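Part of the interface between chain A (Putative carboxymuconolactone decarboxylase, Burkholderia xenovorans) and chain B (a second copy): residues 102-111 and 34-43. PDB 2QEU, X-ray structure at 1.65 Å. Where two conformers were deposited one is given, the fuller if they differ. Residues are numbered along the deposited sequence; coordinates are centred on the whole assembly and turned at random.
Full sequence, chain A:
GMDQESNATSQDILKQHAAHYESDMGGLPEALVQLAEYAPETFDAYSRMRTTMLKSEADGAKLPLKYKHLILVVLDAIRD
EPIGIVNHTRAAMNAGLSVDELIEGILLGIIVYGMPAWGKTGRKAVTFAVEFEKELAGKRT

Chain A, residues 102-111: LIEGILLGII
Chain B, residues 34-43: QLAEYAPETF

Chain A contributes residues 102-111 of a longer helix (phi -52 to -68, psi -29 to -50), its backbone bonds i+4 up to A:Leu107 N and i+3 from A:Leu108 N, where those of A:Leu108 and A:Ile111 are weak. Chain B presents a helix, 34-38, a one-residue break at B:Ala39, and a second helix from B:Pro40. The axes of helices 102-111 and 34-38 approach to 12.2 Å, with 136° between their N-to-C directions. The register is given by CA-CA separations of 7.6 Å for A:Ile103 to B:Tyr38 and 8.2 Å for A:Leu107 to B:Thr42. No hydrogen bond crosses; apolar packing dominates the 249 Å² buried.

B:Leu35 (phi/psi -59/-43) points its CA-to-CB bond sideways, but its t,p rotamer (-168°, 71°) brings CD1 to 3.6 Å from A:Leu107 CD2 and 4.5 Å from A:Ile110 CD1. This single methyl thus meets two residues three apart.

B:Tyr38 (-94/-19; chi1 -70°, chi2 -63°) starts toward chain A, though its end leads away. B:Tyr38 CD1 lies 4.1 Å from A:Ile103 CD1, an oblique approach, while B:Tyr38 O sits 3.9 Å from A:Ile103 CG2. Covered over 40 Å² but partly exposed, the site suits an apolar ring bearing a polar OH.

B:Ala39, at -147/61, leaves helical geometry yet links both helices: its N donates to B:Leu35 O (2.8 Å), and its O accepts from B:Phe43 N (2.9 Å). The small B:Ala39 CB, directed toward chain A, packs 3.7 Å from A:Leu107 CD1.

B:Thr42 (-65/-43; chi1 -74°, m) also points toward chain A. B:Thr42 OG1 is 4.0 Å from A:Leu107 CD1, a van der Waals contact, and B:Thr42 CG2 is 4.3 Å from A:Ile110 CD1.

A:Ile103, A:Leu107 and A:Ile110, all m,t and directed toward chain B, recur at helical spacing and form the contacting stripe. A:Leu107 loses the most area, 55 Å²; both its methyls pack on B:Ala39 CB, and CD2 also reaches B:Leu35 CD1.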

# COMPACT_ATOMS: atom_id res chain seq x y z
N LEU A 102 1.64 -23.68 7.50
CA LEU A 102 2.32 -22.43 7.19
C LEU A 102 2.30 -22.10 5.70
O LEU A 102 1.96 -20.98 5.29
CB LEU A 102 3.76 -22.49 7.70
CG LEU A 102 4.67 -21.29 7.49
CD1 LEU A 102 4.24 -20.12 8.45
CD2 LEU A 102 6.11 -21.70 7.68
N ILE A 103 2.68 -23.06 4.88
CA ILE A 103 2.78 -22.85 3.43
C ILE A 103 1.41 -22.62 2.84
O ILE A 103 1.21 -21.69 2.07
CB ILE A 103 3.46 -24.09 2.71
CG1 ILE A 103 4.90 -24.29 3.17
CG2 ILE A 103 3.40 -23.90 1.20
CD1 ILE A 103 5.49 -25.65 2.73
N GLU A 104 0.45 -23.46 3.22
CA GLU A 104 -0.95 -23.27 2.78
C GLU A 104 -1.48 -21.85 3.07
O GLU A 104 -2.15 -21.25 2.24
CB GLU A 104 -1.87 -24.34 3.39
CG GLU A 104 -1.57 -25.74 2.89
CD GLU A 104 -2.66 -26.78 3.24
OE1 GLU A 104 -3.78 -26.40 3.63
OE2 GLU A 104 -2.39 -27.99 3.10
N GLY A 105 -1.18 -21.34 4.26
CA GLY A 105 -1.60 -20.01 4.69
C GLY A 105 -0.93 -18.90 3.91
O GLY A 105 -1.59 -17.99 3.41
N ILE A 106 0.39 -19.00 3.75
CA ILE A 106 1.17 -18.00 3.01
C ILE A 106 0.72 -17.90 1.55
O ILE A 106 0.58 -16.78 1.01
CB ILE A 106 2.70 -18.24 3.14
CG1 ILE A 106 3.16 -17.92 4.57
CG2 ILE A 106 3.48 -17.29 2.21
CD1 ILE A 106 4.60 -18.45 4.91
N LEU A 107 0.46 -19.05 0.91
CA LEU A 107 0.03 -19.02 -0.47
C LEU A 107 -1.22 -18.18 -0.71
O LEU A 107 -1.39 -17.57 -1.76
CB LEU A 107 -0.20 -20.47 -0.97
CG LEU A 107 1.04 -21.31 -1.11
CD1 LEU A 107 0.60 -22.77 -1.36
CD2 LEU A 107 1.96 -20.82 -2.21
N LEU A 108 -2.13 -18.15 0.26
CA LEU A 108 -3.36 -17.39 0.11
C LEU A 108 -3.11 -15.92 -0.12
O LEU A 108 -3.92 -15.20 -0.72
CB LEU A 108 -4.24 -17.55 1.32
CG LEU A 108 -4.72 -18.97 1.57
CD1 LEU A 108 -5.38 -19.13 2.98
CD2 LEU A 108 -5.60 -19.50 0.41
N GLY A 109 -1.98 -15.43 0.40
CA GLY A 109 -1.62 -14.07 0.14
C GLY A 109 -1.51 -13.72 -1.36
O GLY A 109 -1.73 -12.57 -1.74
N ILE A 110 -1.13 -14.67 -2.20
CA ILE A 110 -1.08 -14.45 -3.66
C ILE A 110 -2.42 -14.04 -4.24
O ILE A 110 -2.46 -13.20 -5.14
CB ILE A 110 -0.49 -15.70 -4.39
CG1 ILE A 110 0.92 -15.96 -3.87
CG2 ILE A 110 -0.49 -15.56 -5.94
CD1 ILE A 110 1.41 -17.41 -4.20
N ILE A 111 -3.51 -14.60 -3.73
CA ILE A 111 -4.85 -14.26 -4.26
C ILE A 111 -5.10 -12.74 -4.15
O ILE A 111 -5.54 -12.12 -5.09
CB ILE A 111 -5.97 -15.05 -3.52
CG1 ILE A 111 -5.99 -16.51 -3.93
CG2 ILE A 111 -7.35 -14.41 -3.73
CD1 ILE A 111 -6.83 -17.38 -3.01
N GLN B 34 11.58 -21.66 -5.65
CA GLN B 34 11.12 -22.03 -4.30
C GLN B 34 9.64 -22.41 -4.33
O GLN B 34 9.25 -23.40 -3.73
CB GLN B 34 11.38 -20.92 -3.25
CG GLN B 34 11.86 -21.49 -1.87
CD GLN B 34 11.75 -20.49 -0.68
OE1 GLN B 34 12.06 -19.31 -0.82
NE2 GLN B 34 11.38 -20.99 0.49
N LEU B 35 8.82 -21.62 -5.04
CA LEU B 35 7.38 -21.92 -5.18
C LEU B 35 7.20 -23.31 -5.82
O LEU B 35 6.36 -24.08 -5.40
CB LEU B 35 6.67 -20.93 -6.07
CG LEU B 35 5.12 -21.01 -6.02
CD1 LEU B 35 4.60 -20.49 -4.67
CD2 LEU B 35 4.50 -20.24 -7.21
N ALA B 36 8.00 -23.60 -6.85
CA ALA B 36 7.93 -24.91 -7.50
C ALA B 36 8.24 -26.03 -6.52
O ALA B 36 7.57 -27.07 -6.51
CB ALA B 36 8.88 -24.98 -8.71
N GLU B 37 9.23 -25.80 -5.67
CA GLU B 37 9.61 -26.80 -4.68
C GLU B 37 8.50 -27.08 -3.66
O GLU B 37 8.13 -28.24 -3.43
CB GLU B 37 10.89 -26.38 -3.96
CG GLU B 37 11.27 -27.30 -2.81
CD GLU B 37 12.68 -27.04 -2.28
OE1 GLU B 37 13.20 -25.90 -2.47
OE2 GLU B 37 13.24 -28.00 -1.67
N TYR B 38 7.97 -26.02 -3.07
CA TYR B 38 7.07 -26.12 -1.92
C TYR B 38 5.59 -26.13 -2.22
O TYR B 38 4.79 -26.51 -1.36
CB TYR B 38 7.38 -24.95 -0.99
CG TYR B 38 8.71 -25.10 -0.31
CD1 TYR B 38 8.95 -26.15 0.53
CD2 TYR B 38 9.71 -24.16 -0.49
CE1 TYR B 38 10.17 -26.31 1.17
CE2 TYR B 38 10.93 -24.30 0.14
CZ TYR B 38 11.15 -25.37 0.97
OH TYR B 38 12.37 -25.50 1.61
N ALA B 39 5.22 -25.68 -3.42
CA ALA B 39 3.83 -25.49 -3.81
C ALA B 39 3.73 -25.80 -5.32
O ALA B 39 3.40 -24.91 -6.12
CB ALA B 39 3.38 -24.07 -3.50
N PRO B 40 4.07 -27.05 -5.72
CA PRO B 40 4.16 -27.30 -7.18
C PRO B 40 2.82 -27.15 -7.96
O PRO B 40 2.83 -26.68 -9.13
CB PRO B 40 4.70 -28.73 -7.26
CG PRO B 40 4.34 -29.33 -5.97
CD PRO B 40 4.37 -28.26 -4.94
N GLU B 41 1.70 -27.48 -7.32
CA GLU B 41 0.39 -27.25 -7.96
C GLU B 41 0.08 -25.78 -8.14
O GLU B 41 -0.49 -25.38 -9.14
CB GLU B 41 -0.76 -27.90 -7.18
CG GLU B 41 -0.67 -29.39 -7.03
CD GLU B 41 -1.90 -30.01 -6.35
OE1 GLU B 41 -2.63 -29.35 -5.56
OE2 GLU B 41 -2.14 -31.20 -6.60
N THR B 42 0.44 -24.96 -7.15
CA THR B 42 0.32 -23.49 -7.28
C THR B 42 1.25 -22.94 -8.35
O THR B 42 0.83 -22.12 -9.17
CB THR B 42 0.49 -22.73 -5.91
OG1 THR B 42 -0.70 -22.93 -5.15
CG2 THR B 42 0.74 -21.20 -6.11
N PHE B 43 2.49 -23.42 -8.39
CA PHE B 43 3.44 -23.00 -9.39
C PHE B 43 2.90 -23.34 -10.80
O PHE B 43 3.00 -22.52 -11.69
CB PHE B 43 4.82 -23.64 -9.15
CG PHE B 43 5.80 -23.45 -10.29
CD1 PHE B 43 6.44 -22.23 -10.49
CD2 PHE B 43 6.08 -24.50 -11.16
CE1 PHE B 43 7.31 -22.05 -11.54
CE2 PHE B 43 6.95 -24.33 -12.21
CZ PHE B 43 7.57 -23.10 -12.41